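Local coordinates for fimbriae-associated protein FAP1 (Streptococcus parasanguinis, PDB 2X12), which probably helps the oral bacterium stick to surfaces and build biofilm, as part of a serine-rich fimbrial adhesin anchored to the cell wall, at residues A[160-165]-A[331-336]; A[305-310]-A[320-325]. All blocks are in the same frame, centred on the assembly; numbering follows the deposited sequence.

Contact 1 (A[160-165]-A[331-336]); sequences GTQYYW and GGYQVS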
ATOM      1  N   GLY A 160     -13.677  -0.446  -4.147  1.00 41.81           N
ATOM      2  CA  GLY A 160     -12.211  -0.454  -4.296  1.00 39.86           C
ATOM      3  C   GLY A 160     -11.503  -1.787  -4.582  1.00 38.81           C
ATOM      4  O   GLY A 160     -12.066  -2.862  -4.460  1.00 39.17           O
ATOM      5  N   THR A 161     -10.199  -1.638  -4.822  1.00 37.39           N
ATOM      6  CA  THR A 161      -9.470  -2.254  -5.912  1.00 37.22           C
ATOM      7  C   THR A 161      -8.143  -2.773  -5.453  1.00 35.26           C
ATOM      8  O   THR A 161      -7.469  -2.092  -4.711  1.00 34.53           O
ATOM      9  CB  THR A 161      -9.184  -1.156  -6.902  1.00 37.67           C
ATOM     10  OG1 THR A 161     -10.401  -0.426  -7.113  1.00 40.75           O
ATOM     11  CG2 THR A 161      -8.693  -1.715  -8.208  1.00 39.17           C
ATOM     12  N   GLN A 162      -7.775  -3.985  -5.862  1.00 35.65           N
ATOM     13  CA  GLN A 162      -6.441  -4.502  -5.596  1.00 34.38           C
ATOM     14  C   GLN A 162      -5.631  -4.245  -6.848  1.00 33.86           C
ATOM     15  O   GLN A 162      -6.155  -4.326  -7.956  1.00 35.46           O
ATOM     16  CB  GLN A 162      -6.460  -5.993  -5.254  1.00 35.50           C
ATOM     17  CG  GLN A 162      -5.105  -6.431  -4.666  1.00 37.74           C
ATOM     18  CD  GLN A 162      -5.171  -7.546  -3.586  1.00 42.49           C
ATOM     19  OE1 GLN A 162      -6.192  -8.233  -3.423  1.00 44.47           O
ATOM     20  NE2 GLN A 162      -4.051  -7.731  -2.849  1.00 43.28           N
ATOM     21  N   TYR A 163      -4.361  -3.953  -6.664  1.00 32.05           N
ATOM     22  CA  TYR A 163      -3.485  -3.564  -7.745  1.00 32.09           C
ATOM     23  C   TYR A 163      -2.290  -4.493  -7.828  1.00 31.77           C
ATOM     24  O   TYR A 163      -1.653  -4.750  -6.792  1.00 31.68           O
ATOM     25  CB  TYR A 163      -2.983  -2.181  -7.478  1.00 30.99           C
ATOM     26  CG  TYR A 163      -4.008  -1.076  -7.638  1.00 33.20           C
ATOM     27  CD1 TYR A 163      -4.243  -0.480  -8.865  1.00 36.06           C
ATOM     28  CD2 TYR A 163      -4.686  -0.573  -6.562  1.00 34.79           C
ATOM     29  CE1 TYR A 163      -5.151   0.569  -9.020  1.00 37.64           C
ATOM     30  CE2 TYR A 163      -5.592   0.499  -6.710  1.00 36.42           C
ATOM     31  CZ  TYR A 163      -5.828   1.051  -7.948  1.00 37.48           C
ATOM     32  OH  TYR A 163      -6.723   2.087  -8.104  1.00 38.61           O
ATOM     33  N   TYR A 164      -1.973  -4.976  -9.032  1.00 31.90           N
ATOM     34  CA  TYR A 164      -0.974  -6.001  -9.185  1.00 32.60           C
ATOM     35  C   TYR A 164       0.239  -5.438  -9.904  1.00 32.81           C
ATOM     36  O   TYR A 164       0.333  -4.247 -10.168  1.00 32.64           O
ATOM     37  CB  TYR A 164      -1.550  -7.198  -9.932  1.00 34.82           C
ATOM     38  CG  TYR A 164      -2.751  -7.809  -9.232  1.00 37.93           C
ATOM     39  CD1 TYR A 164      -2.657  -9.004  -8.515  1.00 41.24           C
ATOM     40  CD2 TYR A 164      -3.992  -7.181  -9.289  1.00 40.44           C
ATOM     41  CE1 TYR A 164      -3.796  -9.560  -7.865  1.00 44.61           C
ATOM     42  CE2 TYR A 164      -5.119  -7.709  -8.653  1.00 42.97           C
ATOM     43  CZ  TYR A 164      -5.028  -8.891  -7.931  1.00 44.76           C
ATOM     44  OH  TYR A 164      -6.182  -9.329  -7.303  1.00 44.38           O
ATOM     45  N   TRP A 165       1.188  -6.298 -10.221  1.00 33.79           N
ATOM     46  CA  TRP A 165       2.377  -5.898 -10.959  1.00 34.32           C
ATOM     47  C   TRP A 165       2.604  -6.857 -12.142  1.00 36.71           C
ATOM     48  O   TRP A 165       2.748  -8.061 -11.972  1.00 37.31           O
ATOM     49  CB  TRP A 165       3.564  -5.894  -9.993  1.00 33.61           C
ATOM     50  CG  TRP A 165       4.894  -5.712 -10.583  1.00 33.90           C
ATOM     51  CD1 TRP A 165       5.795  -6.677 -10.858  1.00 34.55           C
ATOM     52  CD2 TRP A 165       5.499  -4.478 -10.943  1.00 35.55           C
ATOM     53  NE1 TRP A 165       6.920  -6.139 -11.399  1.00 35.92           N
ATOM     54  CE2 TRP A 165       6.771  -4.782 -11.468  1.00 35.90           C
ATOM     55  CE3 TRP A 165       5.074  -3.142 -10.923  1.00 34.61           C
ATOM     56  CZ2 TRP A 165       7.632  -3.810 -11.941  1.00 35.87           C
ATOM     57  CZ3 TRP A 165       5.922  -2.187 -11.395  1.00 36.30           C
ATOM     58  CH2 TRP A 165       7.198  -2.526 -11.903  1.00 36.82           C
ATOM     59  N   GLY A 331       2.579  -2.993  -5.712  1.00 24.44           N
ATOM     60  CA  GLY A 331       1.218  -3.522  -5.609  1.00 24.99           C
ATOM     61  C   GLY A 331       0.564  -2.878  -4.426  1.00 24.95           C
ATOM     62  O   GLY A 331       1.228  -2.178  -3.650  1.00 24.58           O
ATOM     63  N   GLY A 332      -0.732  -3.092  -4.275  1.00 25.86           N
ATOM     64  CA  GLY A 332      -1.430  -2.400  -3.222  1.00 25.82           C
ATOM     65  C   GLY A 332      -2.908  -2.382  -3.396  1.00 27.21           C
ATOM     66  O   GLY A 332      -3.466  -3.156  -4.187  1.00 30.28           O
ATOM     67  N   TYR A 333      -3.571  -1.509  -2.664  1.00 26.70           N
ATOM     68  CA  TYR A 333      -4.992  -1.569  -2.609  1.00 27.61           C
ATOM     69  C   TYR A 333      -5.532  -0.206  -2.432  1.00 28.01           C
ATOM     70  O   TYR A 333      -4.884   0.633  -1.826  1.00 28.54           O
ATOM     71  CB  TYR A 333      -5.368  -2.402  -1.423  1.00 28.26           C
ATOM     72  CG  TYR A 333      -6.757  -2.951  -1.483  1.00 29.78           C
ATOM     73  CD1 TYR A 333      -7.806  -2.274  -0.956  1.00 31.04           C
ATOM     74  CD2 TYR A 333      -7.010  -4.165  -2.074  1.00 30.72           C
ATOM     75  CE1 TYR A 333      -9.082  -2.818  -0.990  1.00 33.50           C
ATOM     76  CE2 TYR A 333      -8.264  -4.685  -2.139  1.00 32.40           C
ATOM     77  CZ  TYR A 333      -9.307  -4.025  -1.590  1.00 33.93           C
ATOM     78  OH  TYR A 333     -10.580  -4.593  -1.666  1.00 36.69           O
ATOM     79  N   GLN A 334      -6.714   0.030  -2.960  1.00 29.37           N
ATOM     80  CA  GLN A 334      -7.430   1.288  -2.746  1.00 30.65           C
ATOM     81  C   GLN A 334      -8.670   0.921  -1.943  1.00 31.87           C
ATOM     82  O   GLN A 334      -9.438   0.067  -2.350  1.00 33.91           O
ATOM     83  CB  GLN A 334      -7.858   1.854  -4.075  1.00 31.95           C
ATOM     84  CG  GLN A 334      -8.929   2.914  -4.004  1.00 36.23           C
ATOM     85  CD  GLN A 334      -8.409   4.279  -4.391  1.00 40.51           C
ATOM     86  OE1 GLN A 334      -7.884   4.497  -5.442  1.00 44.16           O
ATOM     87  NE2 GLN A 334      -8.546   5.179  -3.538  1.00 41.59           N
ATOM     88  N   VAL A 335      -8.878   1.530  -0.796  1.00 31.50           N
ATOM     89  CA  VAL A 335     -10.081   1.247  -0.062  1.00 32.41           C
ATOM     90  C   VAL A 335     -11.134   2.248  -0.432  1.00 33.78           C
ATOM     91  O   VAL A 335     -10.844   3.420  -0.586  1.00 33.77           O
ATOM     92  CB  VAL A 335      -9.836   1.348   1.418  1.00 32.56           C
ATOM     93  CG1 VAL A 335     -11.153   1.142   2.171  1.00 35.08           C
ATOM     94  CG2 VAL A 335      -8.794   0.360   1.830  1.00 31.30           C
ATOM     95  N   SER A 336     -12.367   1.807  -0.572  1.00 35.68           N
ATOM     96  CA  SER A 336     -13.413   2.750  -0.888  1.00 37.89           C
ATOM     97  C   SER A 336     -14.673   2.276  -0.230  1.00 39.62           C
ATOM     98  O   SER A 336     -15.685   1.997  -0.887  1.00 41.47           O
ATOM     99  CB  SER A 336     -13.593   2.942  -2.396  1.00 39.01           C
ATOM    100  OG  SER A 336     -14.350   4.119  -2.636  1.00 41.90           O
TER
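Residues 331-336, in strand 330-336, run antiparallel to 160-163, and four backbone hydrogen bonds join them. Gly332 gives its N-H to Tyr163 O and takes Tyr163 N on its own O at 2.8 Å, so the two form a hydrogen-bonded pair. Gly332 O also lies at the edge of the Tyr163 ring.

Tyr333 is the non-hydrogen-bonded partner of Gln162. Its CG is anti to the backbone N (chi1 -160°), which carries the ring obliquely across 160-162. Thr161 O sits over one ring face, 3.4 Å from Tyr333 CG. Gln162 CB meets Tyr333 CD2 at 3.7 Å, and the two side chains cross at about a right angle.

Gln334 exchanges two backbone bonds with Thr161; Gln334 N to Thr161 O is 2.9 Å. Gln334 CB touches Tyr163 CE2 at 3.7 Å, and both side chains point the same way. Ser336 CB ends the contact beside Gly160 N.

This is plain sheet pairing between distant parts of the chain: it adds the short strand 162-163 to the larger antiparallel sheet. Strand 287-295 flanks 330-336 on the other side, pairing through Met290 and Ala292. Ile180 and Ile177 of strand 177-185 meet Tyr333 and Gln162, while Pro319 of strand 318-322 touches Tyr163.

Contact 2 (A[305-310]-A[320-325]); sequences GSKGNY and YVIAND
Tyr320 holds CG between its backbone N and carbonyl carbon (chi1 61°), and this swings the ring over the facing strand. Asn309 has CG anti to the backbone N (chi1 -154°). Its side chain therefore runs beside the Tyr320 ring and points the same way. The amide and ring planes are 27° apart. Asn309 CB touches Tyr320 OH at 3.5 Å, and Asn309 O lies over one face of the ring, toward its rim.

The backbones of Asn309 and Tyr320 form an antiparallel hydrogen-bonded pair. Tyr320 N reaches Asn309 O at 2.6 Å, nearly along the C=O axis. In return, Asn309 N meets Tyr320 O at 2.9 Å in the carbonyl plane. Asn309 OD1 also accepts the N-H of Tyr310 at 2.7 Å, which ties the amide to its own strand.

Gly308 is the non-hydrogen-bonded partner of Val321. Its CA packs against Tyr320 O. Ile322 sets CG1 beside its backbone N, and its CD1 packs on Gly308 CA at 3.8 Å. A long, loose bond from Ile322 N to Lys307 O closes the pairing poorly at this end.

Farther along, Lys307 CD passes Asn324 OD1 at 3.5 Å as the two side chains cross obliquely. Ser306 OG and Asn324 ND2 both bond to Asp304 OD1, and Asn324 ND2 also bonds to Tyr302 O.

The contact is the open end of the beta hairpin made by strands 307-311 and 318-322. It lies on the surface of the domain. From strand 318-322, Tyr320 also touches Ala166 and Ala170 in a loop.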
ATOM      1  N   GLY A 305       0.056   5.392  -7.948  1.00 30.34           N
ATOM      2  CA  GLY A 305      -0.287   4.411  -8.983  1.00 30.58           C
ATOM      3  C   GLY A 305      -0.705   5.053 -10.263  1.00 32.53           C
ATOM      4  O   GLY A 305      -1.601   4.559 -10.945  1.00 34.02           O
ATOM      5  N   SER A 306      -0.101   6.178 -10.595  1.00 33.27           N
ATOM      6  CA  SER A 306      -0.754   7.037 -11.556  1.00 35.83           C
ATOM      7  C   SER A 306      -0.712   6.482 -12.966  1.00 37.35           C
ATOM      8  O   SER A 306      -1.550   6.829 -13.752  1.00 39.98           O
ATOM      9  CB  SER A 306      -0.156   8.428 -11.529  1.00 37.13           C
ATOM     10  OG  SER A 306       1.244   8.347 -11.574  1.00 36.67           O
ATOM     11  N   LYS A 307       0.282   5.667 -13.298  1.00 36.40           N
ATOM     12  CA  LYS A 307       0.338   5.011 -14.601  1.00 38.04           C
ATOM     13  C   LYS A 307      -0.036   3.585 -14.363  1.00 36.43           C
ATOM     14  O   LYS A 307       0.322   3.032 -13.344  1.00 34.37           O
ATOM     15  CB  LYS A 307       1.752   5.066 -15.172  1.00 38.55           C
ATOM     16  CG  LYS A 307       2.107   6.412 -15.888  1.00 43.48           C
ATOM     17  CD  LYS A 307       3.598   6.842 -15.691  1.00 46.16           C
ATOM     18  CE  LYS A 307       4.466   6.899 -16.992  1.00 50.67           C
ATOM     19  NZ  LYS A 307       5.820   6.191 -16.740  1.00 50.80           N
ATOM     20  N   GLY A 308      -0.747   2.966 -15.291  1.00 38.27           N
ATOM     21  CA  GLY A 308      -1.171   1.574 -15.101  1.00 37.38           C
ATOM     22  C   GLY A 308      -2.003   1.041 -16.236  1.00 40.28           C
ATOM     23  O   GLY A 308      -2.300   1.764 -17.163  1.00 43.29           O
ATOM     24  N   ASN A 309      -2.357  -0.234 -16.188  1.00 40.29           N
ATOM     25  CA  ASN A 309      -3.180  -0.839 -17.244  1.00 43.80           C
ATOM     26  C   ASN A 309      -3.812  -2.119 -16.709  1.00 43.85           C
ATOM     27  O   ASN A 309      -3.734  -2.369 -15.506  1.00 41.29           O
ATOM     28  CB  ASN A 309      -2.329  -1.116 -18.490  1.00 45.97           C
ATOM     29  CG  ASN A 309      -3.139  -1.137 -19.792  1.00 50.04           C
ATOM     30  OD1 ASN A 309      -4.339  -1.389 -19.784  1.00 52.36           O
ATOM     31  ND2 ASN A 309      -2.470  -0.900 -20.913  1.00 50.26           N
ATOM     32  N   TYR A 310      -4.412  -2.929 -17.581  1.00 47.07           N
ATOM     33  CA  TYR A 310      -5.155  -4.088 -17.149  1.00 48.40           C
ATOM     34  C   TYR A 310      -4.655  -5.408 -17.729  1.00 50.61           C
ATOM     35  O   TYR A 310      -4.341  -5.494 -18.893  1.00 52.76           O
ATOM     36  CB  TYR A 310      -6.611  -3.910 -17.533  1.00 51.73           C
ATOM     37  CG  TYR A 310      -7.306  -2.823 -16.768  1.00 51.77           C
ATOM     38  CD1 TYR A 310      -7.499  -1.569 -17.314  1.00 54.71           C
ATOM     39  CD2 TYR A 310      -7.770  -3.053 -15.487  1.00 51.29           C
ATOM     40  CE1 TYR A 310      -8.124  -0.579 -16.605  1.00 54.62           C
ATOM     41  CE2 TYR A 310      -8.399  -2.081 -14.783  1.00 50.51           C
ATOM     42  CZ  TYR A 310      -8.564  -0.847 -15.335  1.00 52.75           C
ATOM     43  OH  TYR A 310      -9.201   0.096 -14.566  1.00 55.06           O
ATOM     44  N   TYR A 320      -2.990  -3.341 -13.189  1.00 33.36           N
ATOM     45  CA  TYR A 320      -1.632  -3.383 -12.687  1.00 30.82           C
ATOM     46  C   TYR A 320      -0.990  -2.048 -12.757  1.00 29.82           C
ATOM     47  O   TYR A 320      -1.396  -1.240 -13.597  1.00 31.84           O
ATOM     48  CB  TYR A 320      -0.791  -4.405 -13.449  1.00 31.64           C
ATOM     49  CG  TYR A 320      -0.622  -4.195 -14.917  1.00 31.79           C
ATOM     50  CD1 TYR A 320      -1.443  -4.851 -15.822  1.00 34.78           C
ATOM     51  CD2 TYR A 320       0.402  -3.412 -15.409  1.00 30.33           C
ATOM     52  CE1 TYR A 320      -1.279  -4.696 -17.181  1.00 37.99           C
ATOM     53  CE2 TYR A 320       0.580  -3.248 -16.774  1.00 33.49           C
ATOM     54  CZ  TYR A 320      -0.256  -3.898 -17.655  1.00 37.17           C
ATOM     55  OH  TYR A 320      -0.094  -3.741 -19.006  1.00 41.19           O
ATOM     56  N   VAL A 321       0.022  -1.834 -11.899  1.00 27.47           N
ATOM     57  CA  VAL A 321       0.808  -0.581 -11.893  1.00 26.71           C
ATOM     58  C   VAL A 321       2.047  -0.582 -12.791  1.00 27.19           C
ATOM     59  O   VAL A 321       2.788  -1.587 -12.870  1.00 28.18           O
ATOM     60  CB  VAL A 321       1.295  -0.248 -10.482  1.00 24.82           C
ATOM     61  CG1 VAL A 321       2.212   0.990 -10.521  1.00 22.94           C
ATOM     62  CG2 VAL A 321       0.107  -0.037  -9.546  1.00 24.36           C
ATOM     63  N   ILE A 322       2.254   0.541 -13.465  1.00 27.72           N
ATOM     64  CA  ILE A 322       3.465   0.782 -14.221  1.00 28.91           C
ATOM     65  C   ILE A 322       4.317   1.769 -13.434  1.00 28.50           C
ATOM     66  O   ILE A 322       3.829   2.826 -12.955  1.00 29.10           O
ATOM     67  CB  ILE A 322       3.178   1.374 -15.593  1.00 31.46           C
ATOM     68  CG1 ILE A 322       2.574   0.313 -16.527  1.00 33.66           C
ATOM     69  CG2 ILE A 322       4.458   1.960 -16.209  1.00 32.05           C
ATOM     70  CD1 ILE A 322       1.568   0.870 -17.567  1.00 35.21           C
ATOM     71  N   ALA A 323       5.601   1.456 -13.312  1.00 28.51           N
ATOM     72  CA  ALA A 323       6.424   2.248 -12.439  1.00 27.59           C
ATOM     73  C   ALA A 323       6.595   3.587 -13.081  1.00 29.32           C
ATOM     74  O   ALA A 323       6.602   3.688 -14.301  1.00 31.29           O
ATOM     75  CB  ALA A 323       7.742   1.573 -12.222  1.00 27.89           C
ATOM     76  N   ASN A 324       6.686   4.624 -12.257  1.00 29.56           N
ATOM     77  CA  ASN A 324       6.938   5.972 -12.762  1.00 32.48           C
ATOM     78  C   ASN A 324       8.397   6.076 -13.227  1.00 34.06           C
ATOM     79  O   ASN A 324       8.719   6.751 -14.189  1.00 35.83           O
ATOM     80  CB  ASN A 324       6.601   7.032 -11.689  1.00 32.13           C
ATOM     81  CG  ASN A 324       5.103   7.110 -11.386  1.00 32.17           C
ATOM     82  OD1 ASN A 324       4.267   6.852 -12.257  1.00 34.30           O
ATOM     83  ND2 ASN A 324       4.756   7.440 -10.144  1.00 30.17           N
ATOM     84  N   ASP A 325       9.262   5.388 -12.508  1.00 33.91           N
ATOM     85  CA  ASP A 325      10.656   5.325 -12.821  1.00 36.47           C
ATOM     86  C   ASP A 325      11.235   3.971 -12.422  1.00 35.29           C
ATOM     87  O   ASP A 325      11.106   2.974 -13.143  1.00 36.17           O
ATOM     88  CB  ASP A 325      11.419   6.443 -12.083  1.00 37.95           C
ATOM     89  CG  ASP A 325      11.980   7.521 -13.036  1.00 44.62           C
ATOM     90  OD1 ASP A 325      11.508   8.710 -12.885  1.00 49.66           O
ATOM     91  OD2 ASP A 325      12.874   7.167 -13.899  1.00 47.59           O
TER

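Contact 1 and contact 2 have centres about 12 Å apart. Along the chain, 160-165 comes first, then both segments of contact 2, and 331-336 last. Contact 1 joins distant parts of the sequence in the larger sheet. Contact 2 is local and belongs to the beta hairpin of strands 307-311 and 318-322. The two meet where 160-165 passes 320-325: Tyr164 O and Val321 N probably form a hydrogen bond at 3.0 Å, and Trp165 CE3 packs against Val321 O at 3.4 Å. The segment 160-165 thus faces 331-336 and also touches the hairpin. This probably helps hold the surface hairpin against the body of an all-beta adhesin domain.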